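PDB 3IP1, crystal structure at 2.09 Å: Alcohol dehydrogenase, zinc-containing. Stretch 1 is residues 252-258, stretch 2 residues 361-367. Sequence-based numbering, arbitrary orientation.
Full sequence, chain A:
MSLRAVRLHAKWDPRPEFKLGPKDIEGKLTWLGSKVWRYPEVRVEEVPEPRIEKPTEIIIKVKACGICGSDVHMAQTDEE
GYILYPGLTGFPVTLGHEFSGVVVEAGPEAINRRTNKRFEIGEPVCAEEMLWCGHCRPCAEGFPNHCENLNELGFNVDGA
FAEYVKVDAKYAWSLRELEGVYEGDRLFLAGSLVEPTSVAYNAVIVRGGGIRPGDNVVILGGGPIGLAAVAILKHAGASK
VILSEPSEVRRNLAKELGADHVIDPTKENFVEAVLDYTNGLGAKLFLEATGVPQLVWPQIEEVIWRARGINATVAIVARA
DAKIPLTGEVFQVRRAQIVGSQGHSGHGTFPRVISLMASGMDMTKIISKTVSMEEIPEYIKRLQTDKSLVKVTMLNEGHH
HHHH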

# COMPACT_ATOMS: atom_id res chain seq x y z
N ASN A 252 -26.46 21.95 -8.29
CA ASN A 252 -27.69 21.20 -8.01
C ASN A 252 -27.58 19.71 -8.37
O ASN A 252 -28.06 18.86 -7.64
N LEU A 253 -26.94 19.42 -9.50
CA LEU A 253 -26.61 18.04 -9.85
C LEU A 253 -25.74 17.36 -8.80
O LEU A 253 -25.99 16.21 -8.46
N ALA A 254 -24.71 18.05 -8.31
CA ALA A 254 -23.85 17.53 -7.25
C ALA A 254 -24.67 17.18 -5.99
O ALA A 254 -24.48 16.10 -5.41
N LYS A 255 -25.57 18.06 -5.57
CA LYS A 255 -26.46 17.75 -4.44
C LYS A 255 -27.29 16.50 -4.70
O LYS A 255 -27.51 15.71 -3.80
N GLU A 256 -27.72 16.32 -5.94
CA GLU A 256 -28.52 15.18 -6.30
C GLU A 256 -27.71 13.90 -6.27
O GLU A 256 -28.26 12.81 -6.08
N LEU A 257 -26.41 14.03 -6.51
CA LEU A 257 -25.53 12.87 -6.55
C LEU A 257 -24.98 12.52 -5.15
O LEU A 257 -24.30 11.53 -5.00
N GLY A 258 -25.28 13.35 -4.15
CA GLY A 258 -24.90 13.03 -2.78
C GLY A 258 -23.93 13.98 -2.10
O GLY A 258 -23.56 13.73 -0.95
N MSE A 361 -25.97 3.43 -7.82
CA MSE A 361 -25.35 4.68 -8.22
C MSE A 361 -25.73 5.05 -9.65
O MSE A 361 -25.14 4.54 -10.62
N ASP A 362 -26.70 5.94 -9.77
CA ASP A 362 -27.29 6.32 -11.05
C ASP A 362 -26.71 7.63 -11.61
O ASP A 362 -27.10 8.73 -11.22
N MSE A 363 -25.80 7.50 -12.58
CA MSE A 363 -25.18 8.67 -13.18
C MSE A 363 -26.06 9.33 -14.26
O MSE A 363 -25.73 10.41 -14.73
N THR A 364 -27.15 8.68 -14.66
CA THR A 364 -28.00 9.19 -15.75
C THR A 364 -28.64 10.53 -15.38
O THR A 364 -29.07 11.27 -16.27
N LYS A 365 -28.63 10.86 -14.09
CA LYS A 365 -29.13 12.15 -13.62
C LYS A 365 -28.42 13.33 -14.28
O LYS A 365 -28.96 14.44 -14.31
N ILE A 366 -27.22 13.12 -14.80
CA ILE A 366 -26.45 14.22 -15.38
C ILE A 366 -26.73 14.48 -16.86
O ILE A 366 -26.29 15.49 -17.41
N ILE A 367 -27.47 13.58 -17.50
CA ILE A 367 -27.80 13.76 -18.91
C ILE A 367 -28.83 14.88 -19.03
O ILE A 367 -29.94 14.76 -18.54

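This is a small, mainly apolar contact in which two leucines near the end of a helix rest against a short 3-10 turn, with a lysine chain lying along the exposed border and no hydrogen bond passing between the stretches. About 327 Å² is buried, counting both sides, between segments more than a hundred residues apart in sequence.

The helix supplies Leu253, Glu256 and Leu257, a spacing of three and four residues that places all three side chains within reach of the same partner. Leu253 points toward the turn in an m,t rotamer: CD2 of Leu253 comes to 3.4 Å from the carbonyl O of Lys365, and CD1 of Leu253 to 4.0 Å from CA of Ile366 and 4.2 Å from CB of Ile366. One leucine thus packs on main chain as much as on side chain, and this is where the backbones come close, with the CA atoms of Leu253 and Ile366 6.7 Å apart.

Leu257 leaves its backbone sideways, but its m,t rotamer brings the end of the chain nearer. CD1 of Leu257 meets CG2 of Ile366 at 3.7 Å and, more loosely, CE of the selenomethionine Met363 at 4.4 Å. CD2 of Leu257 lies 3.8 Å from O of Asp362 and 4.3 Å from CD of Lys365. Met363 starts out pointing away, yet its m,m,m chain returns its end toward the leucine. Ile366, with chi1 p and chi2 t, offers CG2 to the contact while its CD1 leads away.

On the exposed side, Lys365 points toward the helix in an m,t,t,p rotamer and gives up 81 Å², the largest share of any residue here. Its aliphatic chain does the covering: CD of Lys365 sits 3.5 Å from OE2 of Glu256. The two opposite charges do not form a salt bridge, since NZ of Lys365 remains more than 5 Å from OE2 of Glu256. Glu256 also points toward the turn, with chi1 between wells at -133° and chi2 t, its carboxylate beside the lysine methylenes.

The polar order lies within each stretch. Asp362 OD1 accepts from Thr364 OG1 at 2.6 Å and from Thr364 N at 2.9 Å, tying Asp362 to Thr364 in the 3-10 segment, and Ile366 N bonds to Met363 O at 3.1 Å. In stretch 1, away from the contact, Gly258 is the first residue to leave helical angles, in a Schellman motif; its positive phi would jam a CB against the preceding carbonyl, so the backbone itself calls for glycine.

The rule to read here is modest: two leucines one helical turn apart can seat a compact turn, while a long lysine chain covers the edge.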

# COMPACT_ATOMS: atom_id res chain seq x y z
CB ASN A 252 -28.89 21.85 -8.72
CG ASN A 252 -29.23 23.21 -8.14
OD1 ASN A 252 -28.79 23.56 -7.03
ND2 ASN A 252 -30.01 23.99 -8.88
CB LEU A 253 -25.95 17.94 -11.22
CG LEU A 253 -26.91 18.04 -12.40
CD1 LEU A 253 -26.14 17.85 -13.72
CD2 LEU A 253 -28.09 17.05 -12.30
CB ALA A 254 -22.72 18.50 -6.93
CB LYS A 255 -27.39 18.92 -4.11
CG LYS A 255 -26.72 20.07 -3.39
CD LYS A 255 -27.78 20.90 -2.63
CE LYS A 255 -28.40 21.99 -3.52
NZ LYS A 255 -29.85 22.18 -3.21
CB GLU A 256 -29.05 15.40 -7.71
CG GLU A 256 -30.51 15.12 -7.88
CD GLU A 256 -30.93 15.20 -9.34
OE1 GLU A 256 -30.41 16.07 -10.07
OE2 GLU A 256 -31.78 14.39 -9.74
CB LEU A 257 -24.42 13.09 -7.58
CG LEU A 257 -24.95 13.10 -9.02
CD1 LEU A 257 -23.92 13.62 -10.05
CD2 LEU A 257 -25.49 11.72 -9.41
CB MSE A 361 -23.82 4.63 -8.06
CG MSE A 361 -23.12 5.98 -8.21
SE MSE A 361 -21.16 5.77 -8.24
CE MSE A 361 -20.97 5.11 -10.07
CB ASP A 362 -28.82 6.45 -10.89
CG ASP A 362 -29.51 6.83 -12.19
OD1 ASP A 362 -28.87 6.78 -13.26
OD2 ASP A 362 -30.71 7.17 -12.14
CB MSE A 363 -23.81 8.31 -13.76
CG MSE A 363 -22.78 7.90 -12.73
SE MSE A 363 -22.38 9.35 -11.51
CE MSE A 363 -21.93 10.74 -12.78
CB THR A 364 -29.11 8.19 -16.22
OG1 THR A 364 -30.09 7.99 -15.18
CG2 THR A 364 -28.49 6.85 -16.62
CB LYS A 365 -28.99 12.27 -12.09
CG LYS A 365 -29.75 11.22 -11.28
CD LYS A 365 -29.75 11.60 -9.81
CE LYS A 365 -30.75 10.79 -9.01
NZ LYS A 365 -30.15 9.53 -8.48
CB ILE A 366 -24.92 14.07 -15.13
CG1 ILE A 366 -24.30 13.07 -16.11
CG2 ILE A 366 -24.65 13.76 -13.63
CD1 ILE A 366 -22.78 13.21 -16.24
CB ILE A 367 -28.28 12.44 -19.58
CG1 ILE A 367 -27.16 11.38 -19.53
CG2 ILE A 367 -28.72 12.69 -21.03
CD1 ILE A 367 -27.60 9.97 -19.88